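Local coordinates for protein pectate lyase (Paenibacillus sp. 0602, PDB 5GT5) that cleaves polygalacturonate by beta-elimination and probably also partly methylated pectin, probably with calcium as cofactor and in an endo mode of action, at residues A[237-242]-A[317-322]. The protein carries 1 engineered substitution. Residues are numbered along the deposited sequence; the frame is centred on the assembly and turned at random.
Sequences IAISGS and YKFGIT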
loop_
_atom_site.group_PDB
_atom_site.type_symbol
_atom_site.label_atom_id
_atom_site.label_comp_id
_atom_site.label_asym_id
_atom_site.label_seq_id
_atom_site.Cartn_x
_atom_site.Cartn_y
_atom_site.Cartn_z
ATOM N N ILE A 237 37.052 22.039 -9.830
ATOM C CA ILE A 237 36.110 22.258 -8.743
ATOM C C ILE A 237 34.756 22.762 -9.285
ATOM O O ILE A 237 33.695 22.263 -8.874
ATOM C CB ILE A 237 36.712 23.267 -7.761
ATOM C CG1 ILE A 237 37.842 22.603 -6.979
ATOM C CG2 ILE A 237 35.655 23.836 -6.821
ATOM C CD1 ILE A 237 38.727 23.633 -6.275
ATOM N N ALA A 238 34.767 23.704 -10.220
ATOM C CA ALA A 238 33.507 24.234 -10.752
ATOM C C ALA A 238 32.703 23.182 -11.507
ATOM O O ALA A 238 31.480 23.108 -11.354
ATOM C CB ALA A 238 33.787 25.433 -11.686
ATOM N N ILE A 239 33.387 22.375 -12.321
ATOM C CA ILE A 239 32.707 21.361 -13.125
ATOM C C ILE A 239 32.189 20.220 -12.219
ATOM O O ILE A 239 31.119 19.638 -12.454
ATOM C CB ILE A 239 33.620 20.841 -14.272
ATOM C CG1 ILE A 239 33.927 21.985 -15.260
ATOM C CG2 ILE A 239 33.008 19.597 -14.933
ATOM C CD1 ILE A 239 35.214 21.802 -16.020
ATOM N N SER A 240 32.924 19.922 -11.159
ATOM C CA SER A 240 32.527 18.877 -10.205
ATOM C C SER A 240 31.476 19.364 -9.237
ATOM O O SER A 240 30.954 18.553 -8.490
ATOM C CB SER A 240 33.724 18.397 -9.382
ATOM O OG SER A 240 34.744 17.865 -10.196
ATOM N N GLY A 241 31.157 20.651 -9.232
ATOM C CA GLY A 241 30.220 21.179 -8.250
ATOM C C GLY A 241 28.805 20.697 -8.419
ATOM O O GLY A 241 28.108 20.468 -7.427
ATOM N N SER A 242 28.345 20.567 -9.652
ATOM C CA SER A 242 26.978 20.077 -9.881
ATOM C C SER A 242 26.817 18.588 -9.593
ATOM O O SER A 242 27.774 17.814 -9.637
ATOM C CB SER A 242 26.522 20.401 -11.309
ATOM O OG SER A 242 27.459 19.975 -12.270
ATOM N N TYR A 317 37.800 8.917 -20.481
ATOM C CA TYR A 317 37.270 9.534 -19.259
ATOM C C TYR A 317 35.932 10.203 -19.522
ATOM O O TYR A 317 35.690 10.739 -20.606
ATOM C CB TYR A 317 38.239 10.569 -18.725
ATOM C CG TYR A 317 39.539 9.995 -18.242
ATOM C CD1 TYR A 317 39.562 9.012 -17.252
ATOM C CD2 TYR A 317 40.766 10.445 -18.751
ATOM C CE1 TYR A 317 40.763 8.475 -16.792
ATOM C CE2 TYR A 317 41.970 9.911 -18.297
ATOM C CZ TYR A 317 41.968 8.942 -17.309
ATOM O OH TYR A 317 43.144 8.407 -16.828
ATOM N N LYS A 318 35.051 10.159 -18.529
ATOM C CA LYS A 318 33.828 10.941 -18.526
ATOM C C LYS A 318 34.020 12.097 -17.554
ATOM O O LYS A 318 34.159 11.888 -16.350
ATOM C CB LYS A 318 32.643 10.082 -18.081
ATOM C CG LYS A 318 31.337 10.817 -17.935
ATOM C CD LYS A 318 30.243 9.836 -17.488
ATOM C CE LYS A 318 29.071 10.526 -16.768
ATOM N NZ LYS A 318 29.231 10.454 -15.249
ATOM N N PHE A 319 34.038 13.310 -18.075
ATOM C CA PHE A 319 34.163 14.519 -17.262
ATOM C C PHE A 319 33.561 15.691 -17.977
ATOM O O PHE A 319 34.125 16.198 -18.958
ATOM C CB PHE A 319 35.616 14.815 -16.909
ATOM C CG PHE A 319 35.754 15.897 -15.877
ATOM C CD1 PHE A 319 35.417 15.646 -14.550
ATOM C CD2 PHE A 319 36.152 17.178 -16.231
ATOM C CE1 PHE A 319 35.508 16.655 -13.591
ATOM C CE2 PHE A 319 36.216 18.180 -15.292
ATOM C CZ PHE A 319 35.906 17.908 -13.957
ATOM N N GLY A 320 32.431 16.168 -17.478
ATOM C CA GLY A 320 31.703 17.230 -18.137
ATOM C C GLY A 320 30.352 17.486 -17.496
ATOM O O GLY A 320 30.118 17.075 -16.349
ATOM N N ILE A 321 29.485 18.169 -18.229
ATOM C CA ILE A 321 28.181 18.600 -17.722
ATOM C C ILE A 321 27.070 17.965 -18.540
ATOM O O ILE A 321 26.873 18.306 -19.699
ATOM C CB ILE A 321 28.075 20.122 -17.777
ATOM C CG1 ILE A 321 29.191 20.773 -16.957
ATOM C CG2 ILE A 321 26.705 20.616 -17.310
ATOM C CD1 ILE A 321 29.097 20.512 -15.469
ATOM N N THR A 322 26.342 17.022 -17.941
ATOM C CA THR A 322 25.113 16.522 -18.555
ATOM C C THR A 322 24.066 17.572 -18.270
ATOM O O THR A 322 24.129 18.253 -17.235
ATOM C CB THR A 322 24.758 15.167 -17.953
ATOM O OG1 THR A 322 25.802 14.260 -18.343
ATOM C CG2 THR A 322 23.405 14.629 -18.453
#
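Ile239, near the C-terminal end of helix 233-241, and Gly320, in the loop that leads from helix 306-314 to strand 324-329, bring the two backbones closest, with CA atoms 6.6 Å apart, and no hydrogen bond joins the segments. Gly320 has phi and psi both within 20° of 180°, a conformation that residues with a side chain seldom adopt. Side chains fill the interval. Ile239 lays its CG2 methyl over one face of the Phe319 ring, CG2 standing 3.5 Å from CZ, while its CD1 lies 3.8 Å from CE2 of that ring. A chi1 of -64° puts CG1 of Ile239 beside the backbone N, which leaves CG2 anti to N; beta-branching suits the place because CG2 lies on the ring face while the other branch reaches CE2 through CD1. Phe319 has CG anti to its own N (chi1 -170°), and the far end of its ring, at CZ, meets the helix. At the ring edge sits Ser240 OG, 3.7 Å from Phe319 CE1; this small hydroxyl fits there since its polar need is met by the carbonyl of Ile236. The contact joins two excursions from the right-handed parallel beta-helix of polysaccharide lyase family 1, its centre about 17 Å from the centre of the chain, away from the probable catalytic arginine and calcium-binding aspartates. Met220 and Leu224 also touch the Phe319 side chain, and an alanine here would probably open a gap between the loop and helices 233-241 and 219-225, leaving the Ile239 methyl without its aromatic partner. Ile321 extends CD1 back to the helix end, 3.7 Å from Ile239 O and 3.6 Å from Ser242 OG. Gln274 hydrogen-bonds to that Ser242 hydroxyl through NE2 and accepts the backbone N-H of Thr322 at OE1.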